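Local coordinates for putative polysaccharide deacetylase (Bdellovibrio bacteriovorus HD100, PDB 5JP6), which is a zinc-binding CE-4 peptidoglycan deacetylase that probably removes acetyl groups from cell-wall sugars, at residues A[249-254]-A[285-290]. The protein carries 1 engineered substitution. Sequence-based numbering, arbitrary orientation.
Sequences LTFDEA and KDLKAF
Phe251 presents the edge of its ring to the face of Phe290 in a T-shaped pair, with the planes at 87° and the ring centroids 5.7 Å apart. Phe251 CZ makes the closest approach, 4.0 Å from Phe290 CD1 and about as near CB and CG, on the CB side of the ring rather than over its centre. Around the Phe251 ring, Asp252 OD1 lies at the edge, in the ring plane, while Leu287 CD2 and Asp286 CB approach obliquely. The aspartate makes this contact through its methylene, CB standing 3.8 Å from Phe251 CD1; the plane of its carboxylate is turned 72° from that of the ring. Leu287 CD2 comes as close as 3.8 Å to Phe251 CE1, the two side chains running past each other in opposite directions. On the first turn of its helix Phe251 has CG anti to the backbone N (chi1 175°), from where the ring extends toward helix 285-293. Ala254, one turn after Phe251, sets CB 3.7 Å from Leu287 CD1 and lies close to CD2 as well. The contact thus joins helices 251-269 and 285-293, the connections of two successive beta-alpha-beta crossovers through parallel strands 223-227, 275-277 and 297-299, consistent with the distorted beta/alpha barrel of CE-4 deacetylases. No hydrogen bond links residues 249-254 to 285-290. Helix 251-269 begins with a capping box: Glu253 N donates to Thr250 OG1 at 3.1 Å, and Thr250 N returns a bond of 3.0 Å to Glu253 OE1, from the anti side and well out of the carboxylate plane. Farther along this helix, Ala255, Val258 and Arg259 also touch Phe290, whereas buried Leu287 packs against Phe278 and Glu282, its side chain about 12 Å from that of the zinc ligand His227.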
ATOM      1  N   LEU A 249      10.420 -19.587   2.993  1.00 48.52           N
ATOM      2  CA  LEU A 249      10.329 -19.689   4.425  1.00 44.55           C
ATOM      3  C   LEU A 249       9.783 -21.054   4.790  1.00 44.23           C
ATOM      4  O   LEU A 249       8.964 -21.627   4.054  1.00 42.62           O
ATOM      5  CB  LEU A 249       9.365 -18.610   4.958  1.00 39.59           C
ATOM      6  CG  LEU A 249       9.834 -17.151   4.924  1.00 48.05           C
ATOM      7  CD1 LEU A 249       8.864 -16.246   5.671  1.00 45.82           C
ATOM      8  CD2 LEU A 249      11.244 -16.978   5.490  1.00 48.62           C
ATOM      9  N   THR A 250      10.211 -21.553   5.942  1.00 36.13           N
ATOM     10  CA  THR A 250       9.604 -22.727   6.524  1.00 38.16           C
ATOM     11  C   THR A 250       8.227 -22.296   7.023  1.00 33.98           C
ATOM     12  O   THR A 250       7.917 -21.087   7.118  1.00 30.93           O
ATOM     13  CB  THR A 250      10.400 -23.251   7.731  1.00 35.75           C
ATOM     14  OG1 THR A 250      10.319 -22.303   8.809  1.00 33.05           O
ATOM     15  CG2 THR A 250      11.870 -23.538   7.359  1.00 39.30           C
ATOM     16  N   PHE A 251       7.402 -23.290   7.325  1.00 31.09           N
ATOM     17  CA  PHE A 251       6.088 -23.043   7.866  1.00 28.33           C
ATOM     18  C   PHE A 251       6.177 -22.180   9.137  1.00 25.77           C
ATOM     19  O   PHE A 251       5.445 -21.198   9.282  1.00 25.11           O
ATOM     20  CB  PHE A 251       5.343 -24.342   8.184  1.00 27.92           C
ATOM     21  CG  PHE A 251       4.004 -24.085   8.872  1.00 23.83           C
ATOM     22  CD1 PHE A 251       2.864 -23.896   8.149  1.00 26.26           C
ATOM     23  CD2 PHE A 251       3.938 -23.941  10.272  1.00 24.81           C
ATOM     24  CE1 PHE A 251       1.670 -23.612   8.790  1.00 27.84           C
ATOM     25  CE2 PHE A 251       2.781 -23.664  10.897  1.00 25.32           C
ATOM     26  CZ  PHE A 251       1.627 -23.497  10.166  1.00 24.99           C
ATOM     27  N   ASP A 252       7.064 -22.549  10.063  1.00 25.76           N
ATOM     28  CA  ASP A 252       7.136 -21.801  11.322  1.00 24.58           C
ATOM     29  C   ASP A 252       7.593 -20.374  11.074  1.00 26.95           C
ATOM     30  O   ASP A 252       7.084 -19.451  11.698  1.00 24.68           O
ATOM     31  CB  ASP A 252       8.043 -22.449  12.360  1.00 26.33           C
ATOM     32  CG  ASP A 252       7.433 -23.726  13.002  1.00 29.65           C
ATOM     33  OD1 ASP A 252       6.196 -23.951  12.880  1.00 27.86           O
ATOM     34  OD2 ASP A 252       8.223 -24.467  13.660  1.00 30.28           O
ATOM     35  N   GLU A 253       8.542 -20.177  10.165  1.00 28.08           N
ATOM     36  CA  GLU A 253       8.982 -18.800   9.857  1.00 25.91           C
ATOM     37  C   GLU A 253       7.834 -18.018   9.247  1.00 25.48           C
ATOM     38  O   GLU A 253       7.618 -16.849   9.583  1.00 26.12           O
ATOM     39  CB  GLU A 253      10.194 -18.801   8.928  1.00 29.92           C
ATOM     40  CG  GLU A 253      11.469 -19.339   9.557  1.00 33.44           C
ATOM     41  CD  GLU A 253      12.566 -19.657   8.542  1.00 36.70           C
ATOM     42  OE1 GLU A 253      12.269 -19.854   7.338  1.00 38.05           O
ATOM     43  OE2 GLU A 253      13.736 -19.716   8.955  1.00 47.56           O
ATOM     44  N   ALA A 254       7.089 -18.659   8.345  1.00 25.58           N
ATOM     45  CA  ALA A 254       5.962 -17.983   7.686  1.00 23.64           C
ATOM     46  C   ALA A 254       4.859 -17.652   8.695  1.00 24.50           C
ATOM     47  O   ALA A 254       4.313 -16.547   8.679  1.00 24.46           O
ATOM     48  CB  ALA A 254       5.405 -18.814   6.526  1.00 27.41           C
ATOM     49  N   LYS A 285      -1.005 -24.594   1.128  1.00 25.62           N
ATOM     50  CA  LYS A 285      -2.194 -25.173   1.703  1.00 25.39           C
ATOM     51  C   LYS A 285      -2.069 -25.238   3.226  1.00 22.43           C
ATOM     52  O   LYS A 285      -3.079 -25.075   3.948  1.00 23.75           O
ATOM     53  CB  LYS A 285      -2.505 -26.563   1.113  1.00 27.61           C
ATOM     54  CG  LYS A 285      -2.963 -26.475  -0.341  1.00 30.91           C
ATOM     55  CD  LYS A 285      -3.294 -27.814  -0.950  1.00 38.58           C
ATOM     56  CE  LYS A 285      -3.982 -27.686  -2.291  1.00 48.73           C
ATOM     57  NZ  LYS A 285      -4.461 -29.042  -2.746  1.00 57.37           N
ATOM     58  N   ASP A 286      -0.832 -25.423   3.718  1.00 23.58           N
ATOM     59  CA  ASP A 286      -0.633 -25.457   5.180  1.00 22.90           C
ATOM     60  C   ASP A 286      -0.976 -24.097   5.807  1.00 22.13           C
ATOM     61  O   ASP A 286      -1.674 -24.025   6.817  1.00 22.72           O
ATOM     62  CB  ASP A 286       0.810 -25.798   5.542  1.00 23.13           C
ATOM     63  CG  ASP A 286       1.214 -27.249   5.236  1.00 29.54           C
ATOM     64  OD1 ASP A 286       0.403 -28.126   4.967  1.00 31.46           O
ATOM     65  OD2 ASP A 286       2.428 -27.462   5.283  1.00 38.45           O
ATOM     66  N   LEU A 287      -0.468 -23.005   5.204  1.00 23.26           N
ATOM     67  CA  LEU A 287      -0.773 -21.673   5.750  1.00 23.72           C
ATOM     68  C   LEU A 287      -2.234 -21.305   5.610  1.00 21.55           C
ATOM     69  O   LEU A 287      -2.787 -20.678   6.499  1.00 22.13           O
ATOM     70  CB  LEU A 287       0.119 -20.618   5.125  1.00 25.70           C
ATOM     71  CG  LEU A 287       1.598 -20.699   5.511  1.00 26.40           C
ATOM     72  CD1 LEU A 287       2.470 -19.872   4.581  1.00 27.48           C
ATOM     73  CD2 LEU A 287       1.772 -20.266   6.958  1.00 26.05           C
ATOM     74  N   LYS A 288      -2.873 -21.735   4.531  1.00 22.88           N
ATOM     75  CA  LYS A 288      -4.293 -21.511   4.373  1.00 23.01           C
ATOM     76  C   LYS A 288      -5.076 -22.225   5.484  1.00 20.47           C
ATOM     77  O   LYS A 288      -6.018 -21.651   6.057  1.00 21.98           O
ATOM     78  CB  LYS A 288      -4.768 -21.938   2.998  1.00 24.52           C
ATOM     79  CG  LYS A 288      -4.226 -21.049   1.877  1.00 26.13           C
ATOM     80  CD  LYS A 288      -4.628 -21.603   0.493  1.00 31.49           C
ATOM     81  CE  LYS A 288      -4.205 -20.686  -0.624  1.00 35.70           C
ATOM     82  NZ  LYS A 288      -5.293 -19.718  -0.904  1.00 37.12           N
ATOM     83  N   ALA A 289      -4.689 -23.465   5.802  1.00 21.58           N
ATOM     84  CA  ALA A 289      -5.345 -24.226   6.893  1.00 22.41           C
ATOM     85  C   ALA A 289      -5.109 -23.570   8.251  1.00 21.04           C
ATOM     86  O   ALA A 289      -6.024 -23.469   9.069  1.00 22.22           O
ATOM     87  CB  ALA A 289      -4.849 -25.645   6.904  1.00 23.58           C
ATOM     88  N   PHE A 290      -3.881 -23.121   8.465  1.00 20.73           N
ATOM     89  CA  PHE A 290      -3.506 -22.396   9.679  1.00 21.20           C
ATOM     90  C   PHE A 290      -4.421 -21.188   9.925  1.00 20.80           C
ATOM     91  O   PHE A 290      -4.920 -20.979  11.048  1.00 20.96           O
ATOM     92  CB  PHE A 290      -2.059 -21.949   9.522  1.00 22.53           C
ATOM     93  CG  PHE A 290      -1.565 -20.986  10.564  1.00 22.41           C
ATOM     94  CD1 PHE A 290      -1.323 -21.382  11.852  1.00 25.01           C
ATOM     95  CD2 PHE A 290      -1.278 -19.688  10.216  1.00 23.42           C
ATOM     96  CE1 PHE A 290      -0.781 -20.496  12.768  1.00 26.13           C
ATOM     97  CE2 PHE A 290      -0.788 -18.791  11.124  1.00 23.75           C
ATOM     98  CZ  PHE A 290      -0.529 -19.195  12.406  1.00 26.30           C
TER